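Long-range contacts in lipase (PDB 5MAL), which hydrolyses triacylglycerols and other carboxylic esters, preferring medium-length acyl chains, and also cleaves palmitoyl-CoA and phospholipids as a secreted monomeric lipase of the GDSL family: residues A201-S206 with T218-S223; V137-P142 with G186-T191; D3-G8 with L65-S70; G81-F86 with R109-Q114. All blocks are in the same frame, centred on the assembly; numbering follows the deposited sequence.

Contact 1: A201-S206 with T218-S223; sequences APWLHS and TANGQS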
loop_
_atom_site.group_PDB
_atom_site.type_symbol
_atom_site.label_atom_id
_atom_site.label_comp_id
_atom_site.label_asym_id
_atom_site.label_seq_id
_atom_site.Cartn_x
_atom_site.Cartn_y
_atom_site.Cartn_z
ATOM N N ALA A 201 16.093 4.529 11.307
ATOM C CA ALA A 201 15.548 3.200 11.548
ATOM C C ALA A 201 14.565 2.794 10.450
ATOM O O ALA A 201 13.430 2.408 10.756
ATOM C CB ALA A 201 14.856 3.160 12.905
ATOM N N PRO A 202 14.999 2.864 9.180
ATOM C CA PRO A 202 14.034 2.715 8.087
ATOM C C PRO A 202 13.367 1.342 8.072
ATOM O O PRO A 202 14.024 0.315 8.267
ATOM C CB PRO A 202 14.887 2.934 6.832
ATOM C CG PRO A 202 16.271 2.510 7.249
ATOM C CD PRO A 202 16.379 2.993 8.674
ATOM N N TRP A 203 12.049 1.364 7.883
ATOM C CA TRP A 203 11.260 0.171 7.621
ATOM C C TRP A 203 10.810 0.153 6.177
ATOM O O TRP A 203 9.909 -0.604 5.811
ATOM C CB TRP A 203 10.033 0.110 8.514
ATOM C CG TRP A 203 10.329 -0.318 9.892
ATOM C CD1 TRP A 203 11.535 -0.769 10.386
ATOM C CD2 TRP A 203 9.406 -0.358 10.976
ATOM N NE1 TRP A 203 11.402 -1.073 11.718
ATOM C CE2 TRP A 203 10.107 -0.834 12.105
ATOM C CE3 TRP A 203 8.054 -0.034 11.106
ATOM C CZ2 TRP A 203 9.496 -0.989 13.347
ATOM C CZ3 TRP A 203 7.448 -0.184 12.347
ATOM C CH2 TRP A 203 8.168 -0.654 13.447
ATOM N N LEU A 204 11.408 1.039 5.388
ATOM C CA LEU A 204 11.197 1.084 3.951
ATOM C C LEU A 204 12.525 0.895 3.283
ATOM O O LEU A 204 13.544 1.351 3.802
ATOM C CB LEU A 204 10.616 2.425 3.510
ATOM C CG LEU A 204 9.294 2.830 4.140
ATOM C CD1 LEU A 204 9.084 4.326 3.922
ATOM C CD2 LEU A 204 8.198 2.012 3.498
ATOM N N HIS A 205 12.520 0.252 2.124
ATOM C CA HIS A 205 13.698 0.266 1.271
ATOM C C HIS A 205 13.845 1.655 0.690
ATOM O O HIS A 205 12.855 2.286 0.329
ATOM C CB HIS A 205 13.583 -0.749 0.129
ATOM C CG HIS A 205 13.560 -2.173 0.576
ATOM N ND1 HIS A 205 14.706 -2.877 0.887
ATOM C CD2 HIS A 205 12.530 -3.036 0.749
ATOM C CE1 HIS A 205 14.380 -4.105 1.249
ATOM N NE2 HIS A 205 13.068 -4.232 1.159
ATOM N N SER A 206 15.076 2.128 0.586
ATOM C CA SER A 206 15.311 3.344 -0.157
ATOM C C SER A 206 15.310 2.971 -1.633
ATOM O O SER A 206 14.791 1.927 -2.019
ATOM C CB SER A 206 16.631 3.992 0.241
ATOM O OG SER A 206 16.745 5.271 -0.365
ATOM N N THR A 218 10.250 -2.959 4.161
ATOM C CA THR A 218 11.131 -4.075 4.430
ATOM C C THR A 218 10.321 -5.168 5.113
ATOM O O THR A 218 9.135 -4.979 5.392
ATOM C CB THR A 218 12.274 -3.660 5.338
ATOM O OG1 THR A 218 11.732 -3.301 6.619
ATOM C CG2 THR A 218 13.015 -2.466 4.741
ATOM N N ALA A 219 10.966 -6.294 5.419
ATOM C CA ALA A 219 10.300 -7.334 6.185
ATOM C C ALA A 219 9.824 -6.777 7.527
ATOM O O ALA A 219 8.720 -7.072 7.970
ATOM C CB ALA A 219 11.236 -8.526 6.401
ATOM N N ASN A 220 10.666 -5.949 8.146
ATOM C CA ASN A 220 10.351 -5.332 9.432
ATOM C C ASN A 220 9.170 -4.365 9.258
ATOM O O ASN A 220 8.294 -4.272 10.117
ATOM C CB ASN A 220 11.591 -4.612 10.004
ATOM C CG ASN A 220 11.500 -4.386 11.510
ATOM O OD1 ASN A 220 10.504 -4.732 12.134
ATOM N ND2 ASN A 220 12.548 -3.820 12.099
ATOM N N GLY A 221 9.155 -3.664 8.133
ATOM C CA GLY A 221 8.058 -2.764 7.796
ATOM C C GLY A 221 6.744 -3.498 7.632
ATOM O O GLY A 221 5.691 -3.001 8.014
ATOM N N GLN A 222 6.783 -4.696 7.063
ATOM C CA GLN A 222 5.546 -5.438 6.918
ATOM C C GLN A 222 5.081 -5.970 8.263
ATOM O O GLN A 222 3.901 -5.896 8.591
ATOM C CB GLN A 222 5.716 -6.576 5.920
ATOM C CG GLN A 222 5.751 -6.124 4.471
ATOM C CD GLN A 222 4.387 -5.630 3.995
ATOM O OE1 GLN A 222 3.355 -5.932 4.605
ATOM N NE2 GLN A 222 4.381 -4.871 2.903
ATOM N N SER A 223 6.018 -6.498 9.042
ATOM C CA SER A 223 5.674 -7.206 10.267
ATOM C C SER A 223 5.335 -6.261 11.411
ATOM O O SER A 223 4.511 -6.588 12.264
ATOM C CB SER A 223 6.817 -8.143 10.679
ATOM O OG SER A 223 7.976 -7.423 11.042
HETATM O O HOH W 1 13.924 -2.512 8.127
#
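The first turn of the C-terminal helix 219-232, which starts just after His216, the probable catalytic histidine, packs here against the irregular segment 201-206. The link is made at one carbonyl: Trp203 O accepts Thr218 N at 2.9 Å (161° at the hydrogen), the N-H coming from above the carbonyl plane. Gly221 CA leans on Trp203 O at 3.5 Å, and any side chain would collide with that oxygen, so glycine suits this place. Thr218 is the N-cap: with chi1 at 65° its OG1 sits between the backbone N and the carbonyl carbon and takes Gly221 N at 3.0 Å. A water joins Thr218 OG1 to Pro202 O, 2.8 Å from each.

The methyl branch of the same threonine packs close to the catalytic region of this SGNH hydrolase. Thr218 CG2 lies squarely over the face of the His205 imidazole, a CH-pi contact 4.0 Å from the ring centroid; His205 NE2 is bound to Gly16 O, and the His205 side chain lies about 5 Å from that of His216. Asn220 covers a face of the Trp203 indole with its backbone O and, off-centre over the pyrrole ring, its CB, while its amide is turned 45° from the indole. ND2 of Asn220 and NE1 of Trp203 approach to 3.0 Å as two donors, hence without a bond. An alanine in place of Trp203 would remove the indole that packs on Asn220 and Gly221 and stacks with His195, and would probably leave the 201-206 loop less firmly held against the helix.

Contact 2: V137-P142 with G186-T191; sequences VVLGYP and GDVNTT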
loop_
_atom_site.group_PDB
_atom_site.type_symbol
_atom_site.label_atom_id
_atom_site.label_comp_id
_atom_site.label_asym_id
_atom_site.label_seq_id
_atom_site.Cartn_x
_atom_site.Cartn_y
_atom_site.Cartn_z
ATOM N N VAL A 137 -10.830 -3.569 5.742
ATOM C CA VAL A 137 -9.789 -2.693 6.246
ATOM C C VAL A 137 -9.000 -2.139 5.077
ATOM O O VAL A 137 -8.305 -2.882 4.369
ATOM C CB VAL A 137 -8.822 -3.419 7.188
ATOM C CG1 VAL A 137 -7.894 -2.397 7.857
ATOM C CG2 VAL A 137 -9.578 -4.231 8.218
ATOM N N VAL A 138 -9.107 -0.838 4.872
ATOM C CA VAL A 138 -8.268 -0.172 3.884
ATOM C C VAL A 138 -7.037 0.349 4.601
ATOM O O VAL A 138 -7.146 1.047 5.605
ATOM C CB VAL A 138 -8.987 0.984 3.199
ATOM C CG1 VAL A 138 -8.061 1.601 2.157
ATOM C CG2 VAL A 138 -10.273 0.497 2.561
ATOM N N LEU A 139 -5.862 -0.022 4.124
ATOM C CA LEU A 139 -4.653 0.442 4.758
ATOM C C LEU A 139 -4.038 1.510 3.878
ATOM O O LEU A 139 -4.101 1.431 2.649
ATOM C CB LEU A 139 -3.690 -0.706 4.988
ATOM C CG LEU A 139 -4.132 -1.696 6.072
ATOM C CD1 LEU A 139 -5.001 -2.822 5.529
ATOM C CD2 LEU A 139 -2.904 -2.263 6.758
ATOM N N GLY A 140 -3.477 2.531 4.503
ATOM C CA GLY A 140 -2.857 3.606 3.753
ATOM C C GLY A 140 -1.418 3.293 3.364
ATOM O O GLY A 140 -0.963 2.145 3.444
ATOM N N TYR A 141 -0.714 4.325 2.919
ATOM C CA TYR A 141 0.701 4.224 2.600
ATOM C C TYR A 141 1.463 5.030 3.626
ATOM O O TYR A 141 0.926 5.964 4.210
ATOM C CB TYR A 141 0.991 4.744 1.191
ATOM C CG TYR A 141 0.263 4.007 0.101
ATOM C CD1 TYR A 141 0.823 2.898 -0.503
ATOM C CD2 TYR A 141 -1.000 4.424 -0.319
ATOM C CE1 TYR A 141 0.151 2.209 -1.508
ATOM C CE2 TYR A 141 -1.680 3.750 -1.320
ATOM C CZ TYR A 141 -1.102 2.652 -1.918
ATOM O OH TYR A 141 -1.758 1.967 -2.913
ATOM N N PRO A 142 2.729 4.674 3.864
ATOM C CA PRO A 142 3.471 5.471 4.837
ATOM C C PRO A 142 4.035 6.705 4.158
ATOM O O PRO A 142 4.330 6.634 2.964
ATOM C CB PRO A 142 4.588 4.518 5.284
ATOM C CG PRO A 142 4.871 3.698 4.050
ATOM C CD PRO A 142 3.510 3.528 3.362
ATOM N N GLY A 186 -6.758 2.043 8.024
ATOM C CA GLY A 186 -5.607 1.803 8.864
ATOM C C GLY A 186 -4.496 2.744 8.441
ATOM O O GLY A 186 -3.921 2.621 7.351
ATOM N N ASP A 187 -4.221 3.719 9.296
ATOM C CA ASP A 187 -3.171 4.694 9.034
ATOM C C ASP A 187 -1.827 4.098 9.432
ATOM O O ASP A 187 -1.547 3.924 10.617
ATOM C CB ASP A 187 -3.444 5.979 9.814
ATOM C CG ASP A 187 -2.366 7.027 9.622
ATOM O OD1 ASP A 187 -1.447 6.819 8.802
ATOM O OD2 ASP A 187 -2.453 8.078 10.293
ATOM N N VAL A 188 -0.980 3.793 8.460
ATOM C CA VAL A 188 0.256 3.108 8.824
ATOM C C VAL A 188 1.348 4.073 9.278
ATOM O O VAL A 188 2.417 3.644 9.691
ATOM C CB VAL A 188 0.781 2.227 7.672
ATOM C CG1 VAL A 188 -0.215 1.095 7.398
ATOM C CG2 VAL A 188 1.062 3.049 6.415
ATOM N N ASN A 189 1.074 5.371 9.249
ATOM C CA ASN A 189 2.011 6.315 9.840
ATOM C C ASN A 189 2.049 6.168 11.347
ATOM O O ASN A 189 2.982 6.627 12.003
ATOM C CB ASN A 189 1.645 7.742 9.470
ATOM C CG ASN A 189 1.955 8.050 8.046
ATOM O OD1 ASN A 189 3.022 7.695 7.549
ATOM N ND2 ASN A 189 1.023 8.702 7.364
ATOM N N THR A 190 1.031 5.526 11.905
ATOM C CA THR A 190 1.011 5.332 13.344
ATOM C C THR A 190 2.193 4.449 13.734
ATOM O O THR A 190 2.779 4.608 14.805
ATOM C CB THR A 190 -0.309 4.716 13.814
ATOM O OG1 THR A 190 -0.557 3.498 13.106
ATOM C CG2 THR A 190 -1.453 5.677 13.550
ATOM N N THR A 191 2.560 3.537 12.846
ATOM C CA THR A 191 3.650 2.607 13.137
ATOM C C THR A 191 4.941 2.966 12.416
ATOM O O THR A 191 6.021 2.679 12.923
ATOM C CB THR A 191 3.286 1.178 12.758
ATOM O OG1 THR A 191 2.775 1.173 11.420
ATOM C CG2 THR A 191 2.222 0.619 13.714
HETATM O O HOH W 2 -1.275 5.387 6.036
#
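Val188 points its side chain straight at the chain leaving strand 135-139. Its CG2, in the crowded position between backbone N and carbonyl carbon, presses on the Tyr141-Pro142 peptide, 3.4 Å from Tyr141 C. Pro142 lies alongside, its ring pointing the same way as the valine, with Pro142 CD 3.9 Å from Val188 CG2. The other methyl, Val188 CG1, is 4.3 Å from Leu139 CD2, so a compact branched residue fills the angle between leucine and proline. Asn189 swings its amide back to place OD1 beside Pro142 CA at 3.5 Å, and the same OD1 accepts a hydrogen bond from Arg143 N. Asp187 sets out away from 137-142, CG anti to its backbone N (chi1 178°), and its OD1 caps Asn189 N at 2.9 Å from above the carboxylate plane.

Gly186 sets the register as a parallel bridge partner of Leu139. Its N reaches Val138 O at 2.6 Å and its O takes Gly140 N at 2.9 Å, both nearly along the C=O axes; a CB on Gly186 would come close to Leu139 CG. Farther on, where the strands part, a water accepts from Val188 N and donates to Tyr141 O.

The pair joins edge strand 184-186 to strand 135-139, itself bonded to strand 74-78. Tyr226 of helix 219-232 packs on Leu139, Pro142 and Val188, whereas helix 159-180 meets Val138, Tyr141 and Asn189.

Contact 3: D3-G8 with L65-S70; sequences DYVALG and LTPVNS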
loop_
_atom_site.group_PDB
_atom_site.type_symbol
_atom_site.label_atom_id
_atom_site.label_comp_id
_atom_site.label_asym_id
_atom_site.label_seq_id
_atom_site.Cartn_x
_atom_site.Cartn_y
_atom_site.Cartn_z
ATOM N N ASP A 3 -12.654 -16.451 6.215
ATOM C CA ASP A 3 -12.410 -16.128 4.813
ATOM C C ASP A 3 -11.888 -14.721 4.699
ATOM O O ASP A 3 -12.622 -13.758 4.852
ATOM C CB ASP A 3 -13.667 -16.298 3.969
ATOM C CG ASP A 3 -14.078 -17.739 3.844
ATOM O OD1 ASP A 3 -13.481 -18.447 3.009
ATOM O OD2 ASP A 3 -14.977 -18.166 4.589
ATOM N N TYR A 4 -10.598 -14.646 4.427
ATOM C CA TYR A 4 -9.866 -13.401 4.341
ATOM C C TYR A 4 -9.428 -13.216 2.900
ATOM O O TYR A 4 -8.717 -14.058 2.353
ATOM C CB TYR A 4 -8.669 -13.455 5.297
ATOM C CG TYR A 4 -7.664 -12.327 5.185
ATOM C CD1 TYR A 4 -8.051 -11.038 4.820
ATOM C CD2 TYR A 4 -6.309 -12.556 5.456
ATOM C CE1 TYR A 4 -7.110 -9.997 4.748
ATOM C CE2 TYR A 4 -5.375 -11.533 5.359
ATOM C CZ TYR A 4 -5.782 -10.262 5.012
ATOM O OH TYR A 4 -4.864 -9.244 4.924
ATOM N N VAL A 5 -9.881 -12.142 2.266
ATOM C CA VAL A 5 -9.326 -11.800 0.961
ATOM C C VAL A 5 -8.423 -10.593 1.093
ATOM O O VAL A 5 -8.841 -9.543 1.585
ATOM C CB VAL A 5 -10.391 -11.489 -0.074
ATOM C CG1 VAL A 5 -9.725 -11.156 -1.411
ATOM C CG2 VAL A 5 -11.360 -12.683 -0.223
ATOM N N ALA A 6 -7.185 -10.744 0.642
ATOM C CA ALA A 6 -6.235 -9.643 0.691
ATOM C C ALA A 6 -5.966 -9.134 -0.715
ATOM O O ALA A 6 -5.335 -9.801 -1.527
ATOM C CB ALA A 6 -4.958 -10.078 1.360
ATOM N N LEU A 7 -6.465 -7.933 -0.971
ATOM C CA LEU A 7 -6.374 -7.269 -2.264
ATOM C C LEU A 7 -5.296 -6.224 -2.269
ATOM O O LEU A 7 -4.813 -5.807 -1.221
ATOM C CB LEU A 7 -7.684 -6.553 -2.594
ATOM C CG LEU A 7 -8.967 -7.339 -2.422
ATOM C CD1 LEU A 7 -10.081 -6.330 -2.466
ATOM C CD2 LEU A 7 -9.061 -8.355 -3.549
ATOM N N GLY A 8 -4.971 -5.746 -3.459
ATOM C CA GLY A 8 -4.197 -4.534 -3.547
ATOM C C GLY A 8 -2.950 -4.624 -4.379
ATOM O O GLY A 8 -2.827 -5.498 -5.249
ATOM N N LEU A 65 -10.766 -9.533 -7.567
ATOM C CA LEU A 65 -11.965 -9.647 -6.741
ATOM C C LEU A 65 -12.618 -11.024 -6.816
ATOM O O LEU A 65 -13.606 -11.280 -6.127
ATOM C CB LEU A 65 -12.975 -8.574 -7.127
ATOM C CG LEU A 65 -12.528 -7.133 -6.879
ATOM C CD1 LEU A 65 -13.534 -6.175 -7.466
ATOM C CD2 LEU A 65 -12.332 -6.861 -5.388
ATOM N N THR A 66 -12.062 -11.916 -7.630
ATOM C CA THR A 66 -12.664 -13.231 -7.849
ATOM C C THR A 66 -13.091 -13.980 -6.563
ATOM O O THR A 66 -14.218 -14.481 -6.496
ATOM C CB THR A 66 -11.724 -14.122 -8.683
ATOM O OG1 THR A 66 -11.510 -13.500 -9.957
ATOM C CG2 THR A 66 -12.314 -15.503 -8.887
ATOM N N PRO A 67 -12.226 -14.028 -5.529
ATOM C CA PRO A 67 -12.642 -14.758 -4.324
ATOM C C PRO A 67 -13.449 -13.935 -3.321
ATOM O O PRO A 67 -13.731 -14.415 -2.215
ATOM C CB PRO A 67 -11.303 -15.177 -3.706
ATOM C CG PRO A 67 -10.382 -14.064 -4.072
ATOM C CD PRO A 67 -10.826 -13.567 -5.434
ATOM N N VAL A 68 -13.800 -12.708 -3.684
ATOM C CA VAL A 68 -14.589 -11.863 -2.802
ATOM C C VAL A 68 -16.057 -12.182 -3.022
ATOM O O VAL A 68 -16.571 -11.991 -4.113
ATOM C CB VAL A 68 -14.340 -10.373 -3.064
ATOM C CG1 VAL A 68 -15.226 -9.523 -2.182
ATOM C CG2 VAL A 68 -12.867 -10.055 -2.834
ATOM N N ASN A 69 -16.731 -12.677 -1.996
ATOM C CA ASN A 69 -18.121 -13.079 -2.159
ATOM C C ASN A 69 -18.840 -13.045 -0.816
ATOM O O ASN A 69 -18.300 -12.537 0.170
ATOM C CB ASN A 69 -18.197 -14.465 -2.806
ATOM C CG ASN A 69 -17.410 -15.504 -2.043
ATOM O OD1 ASN A 69 -17.526 -15.617 -0.823
ATOM N ND2 ASN A 69 -16.582 -16.251 -2.755
ATOM N N SER A 70 -20.064 -13.564 -0.766
ATOM C CA SER A 70 -20.850 -13.418 0.452
ATOM C C SER A 70 -20.196 -14.124 1.640
ATOM O O SER A 70 -20.427 -13.758 2.790
ATOM C CB SER A 70 -22.278 -13.929 0.243
ATOM O OG SER A 70 -22.272 -15.214 -0.333
#
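Strand 3-8 runs past a type I turn, Leu65 to Val68, that Val68 N closes on Leu65 O at 2.8 Å; the backbones stay well apart, with Val5 CA 6.5 Å from Val68 CA, and no hydrogen bond crosses between them. Side chains alone make the contact. Because a strand alternates, Val5 and Leu7 both aim at the turn, while Tyr4 and Ala6 face the other side of the sheet.

Val5 uses both of its methyls. CG1, anti to the backbone N (chi1 -179°), meets Val68 CG2 at 3.6 Å, the two valines crossing at about a right angle, and also touches the ring of Pro67, whose CG is 4.0 Å away. CG2 rests against the Pro67 carbonyl, 3.5 Å from O. Branched at CB, valine offers two short arms for two neighbours, and the proline brings a rigid apolar ring to the bend. Leu7 needs a longer reach: its CD1 meets Leu65 CD2 at 3.7 Å, again at about a right angle, and its CD2 lies 4.2 Å from Val68 CG2. Leu65 starts by pointing away from the strand, yet its far end comes back to Leu7. Helix 98-130 closes over these residues, Ile127 packing on Leu7 and Arg130 on Leu65 and Val68.

Strand 3-8 leads to the nucleophile Ser10 just beyond Gly8. The 65-70 connection belongs to the crossover from edge strand 46-49 through helix 57-64 to strand 74-78, which passes over strand 3-8 and leaves it between the two, part of the 2-1-3-4-5 order of the alpha/beta/alpha SGNH hydrolase fold.

Contact 4: G81-F86 with R109-Q114; sequences GNDAGF and RAYIQQ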
loop_
_atom_site.group_PDB
_atom_site.type_symbol
_atom_site.label_atom_id
_atom_site.label_comp_id
_atom_site.label_asym_id
_atom_site.label_seq_id
_atom_site.Cartn_x
_atom_site.Cartn_y
_atom_site.Cartn_z
ATOM N N GLY A 81 -1.927 3.863 -5.204
ATOM C CA GLY A 81 -0.596 4.382 -5.450
ATOM C C GLY A 81 -0.208 4.269 -6.916
ATOM O O GLY A 81 0.303 5.211 -7.506
ATOM N N ASN A 82 -0.454 3.110 -7.509
ATOM C CA ASN A 82 -0.065 2.895 -8.897
ATOM C C ASN A 82 -0.951 3.669 -9.854
ATOM O O ASN A 82 -0.511 4.077 -10.931
ATOM C CB ASN A 82 -0.097 1.407 -9.224
ATOM C CG ASN A 82 1.121 0.676 -8.677
ATOM O OD1 ASN A 82 2.256 1.096 -8.905
ATOM N ND2 ASN A 82 0.892 -0.401 -7.945
ATOM N N ASP A 83 -2.206 3.866 -9.468
ATOM C CA ASP A 83 -3.104 4.702 -10.253
ATOM C C ASP A 83 -2.525 6.107 -10.362
ATOM O O ASP A 83 -2.612 6.748 -11.404
ATOM C CB ASP A 83 -4.492 4.753 -9.626
ATOM C CG ASP A 83 -5.136 3.385 -9.548
ATOM O OD1 ASP A 83 -4.741 2.606 -8.675
ATOM O OD2 ASP A 83 -6.021 3.083 -10.375
ATOM N N ALA A 84 -1.913 6.564 -9.277
ATOM C CA ALA A 84 -1.362 7.905 -9.223
ATOM C C ALA A 84 0.058 7.921 -9.791
ATOM O O ALA A 84 0.680 8.973 -9.898
ATOM C CB ALA A 84 -1.382 8.422 -7.794
ATOM N N GLY A 85 0.551 6.744 -10.168
ATOM C CA GLY A 85 1.867 6.605 -10.767
ATOM C C GLY A 85 3.010 6.805 -9.792
ATOM O O GLY A 85 3.987 7.483 -10.112
ATOM N N PHE A 86 2.910 6.208 -8.607
ATOM C CA PHE A 86 3.935 6.391 -7.582
ATOM C C PHE A 86 5.280 5.781 -7.960
ATOM O O PHE A 86 6.318 6.421 -7.795
ATOM C CB PHE A 86 3.479 5.804 -6.245
ATOM C CG PHE A 86 2.790 6.796 -5.355
ATOM C CD1 PHE A 86 2.303 7.982 -5.875
ATOM C CD2 PHE A 86 2.624 6.542 -4.004
ATOM C CE1 PHE A 86 1.663 8.900 -5.062
ATOM C CE2 PHE A 86 1.987 7.455 -3.188
ATOM C CZ PHE A 86 1.507 8.637 -3.716
ATOM N N ARG A 109 0.030 14.168 -7.479
ATOM C CA ARG A 109 -0.832 14.682 -6.424
ATOM C C ARG A 109 -2.142 15.195 -7.000
ATOM O O ARG A 109 -3.184 15.091 -6.360
ATOM C CB ARG A 109 -0.134 15.785 -5.636
ATOM C CG ARG A 109 0.983 15.258 -4.753
ATOM C CD ARG A 109 1.572 16.375 -3.940
ATOM N NE ARG A 109 0.609 16.844 -2.955
ATOM C CZ ARG A 109 0.726 17.982 -2.282
ATOM N NH1 ARG A 109 1.766 18.782 -2.503
ATOM N NH2 ARG A 109 -0.199 18.318 -1.396
ATOM N N ALA A 110 -2.088 15.747 -8.209
ATOM C CA ALA A 110 -3.317 16.149 -8.884
ATOM C C ALA A 110 -4.181 14.918 -9.111
ATOM O O ALA A 110 -5.396 14.965 -8.927
ATOM C CB ALA A 110 -3.016 16.845 -10.194
ATOM N N TYR A 111 -3.542 13.813 -9.495
ATOM C CA TYR A 111 -4.252 12.563 -9.730
ATOM C C TYR A 111 -4.932 12.084 -8.470
ATOM O O TYR A 111 -6.124 11.772 -8.466
ATOM C CB TYR A 111 -3.314 11.471 -10.233
ATOM C CG TYR A 111 -4.072 10.283 -10.782
ATOM C CD1 TYR A 111 -4.644 9.335 -9.932
ATOM C CD2 TYR A 111 -4.230 10.117 -12.148
ATOM C CE1 TYR A 111 -5.347 8.254 -10.437
ATOM C CE2 TYR A 111 -4.922 9.036 -12.660
ATOM C CZ TYR A 111 -5.485 8.116 -11.806
ATOM O OH TYR A 111 -6.181 7.052 -12.337
ATOM N N ILE A 112 -4.147 11.998 -7.406
ATOM C CA ILE A 112 -4.645 11.585 -6.108
ATOM C C ILE A 112 -5.848 12.389 -5.656
ATOM O O ILE A 112 -6.854 11.827 -5.220
ATOM C CB ILE A 112 -3.560 11.719 -5.057
ATOM C CG1 ILE A 112 -2.446 10.705 -5.330
ATOM C CG2 ILE A 112 -4.147 11.557 -3.673
ATOM C CD1 ILE A 112 -1.124 11.046 -4.660
ATOM N N GLN A 113 -5.739 13.711 -5.748
ATOM C CA GLN A 113 -6.767 14.584 -5.202
ATOM C C GLN A 113 -8.037 14.563 -6.054
ATOM O O GLN A 113 -9.146 14.655 -5.531
ATOM C CB GLN A 113 -6.232 16.013 -5.087
ATOM C CG GLN A 113 -5.007 16.133 -4.173
ATOM C CD GLN A 113 -4.363 17.514 -4.202
ATOM O OE1 GLN A 113 -4.917 18.463 -4.763
ATOM N NE2 GLN A 113 -3.184 17.631 -3.597
ATOM N N GLN A 114 -7.861 14.415 -7.365
ATOM C CA GLN A 114 -8.948 14.624 -8.325
ATOM C C GLN A 114 -9.517 13.333 -8.912
ATOM O O GLN A 114 -10.734 13.109 -8.914
ATOM C CB GLN A 114 -8.451 15.517 -9.458
ATOM C CG GLN A 114 -8.075 16.916 -9.003
ATOM C CD GLN A 114 -7.225 17.662 -10.020
ATOM O OE1 GLN A 114 -7.234 17.349 -11.209
ATOM N NE2 GLN A 114 -6.467 18.649 -9.545
HETATM O O HOH W 3 -6.048 3.862 -12.977
#
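Carbonyl-to-ring packing comes first. Tyr111, its CG anti to the backbone N (chi1 -167°), extends from the long helix 98-130 so that Asp83 O rests over one face of the phenol, 3.1 Å above the plane and displaced toward the rim at CZ. Asp83 CB adds a contact with Tyr111 CE1 at 3.7 Å, and Ala84 CA lies 3.6 Å from Tyr111 CD1.

Apolar contacts follow at the next residue of the helix, Ile112. Ala84 CB meets Ile112 CG1 at 3.5 Å, the small methyl of alanine suiting this close approach. Ile112 CD1 continues to the Phe86 ring, 3.5 Å from CE1, the two side chains crossing at about a right angle. Phe86 lays its ring over Gly81 CA.

Gly81, Asn82 and Asp83 belong to the GxND block of SGNH hydrolases, whose asparagine in relatives contributes to the oxyanion hole. Phe86 N bonds back to Gly81 O at 3.0 Å, and Gly85, the N-cap of helix 86-96, takes a positive phi (72°) that suits a residue without CB.

Polar ends meet through water 3, which donates to Asp83 OD2 at 2.7 Å and to Tyr111 OH at 3.3 Å; Thr57 also bonds Asp83 OD2, and Gln119 the phenol. An alanine in place of Tyr111 would remove the ring over the Asp83 carbonyl and the hydroxyl, and would probably loosen this loop on helix 98-130.

How the contacts relate
From the N terminus, contact 3 closes the first loop, bringing the turn after helix 57-64 back to strand 3-8. Contact 4 follows, tying the loop beyond strand 74-78 to helix 98-130. Contact 2 then joins the end of strand 135-139 to edge strand 184-186, with helix 159-180 between them in sequence, and contact 1 fastens the 201-206 loop to the last helix. All four run in series; none nests or crosses. Contacts 2 and 4 meet where Tyr141 OH, a hydroxyl also bonded to Asp9, probably bonds Gly81 N at 3.0 Å, and contacts 1 and 2 where Leu204 CD2 packs on Pro142 CG at 3.8 Å. Contact 3 touches none of the others.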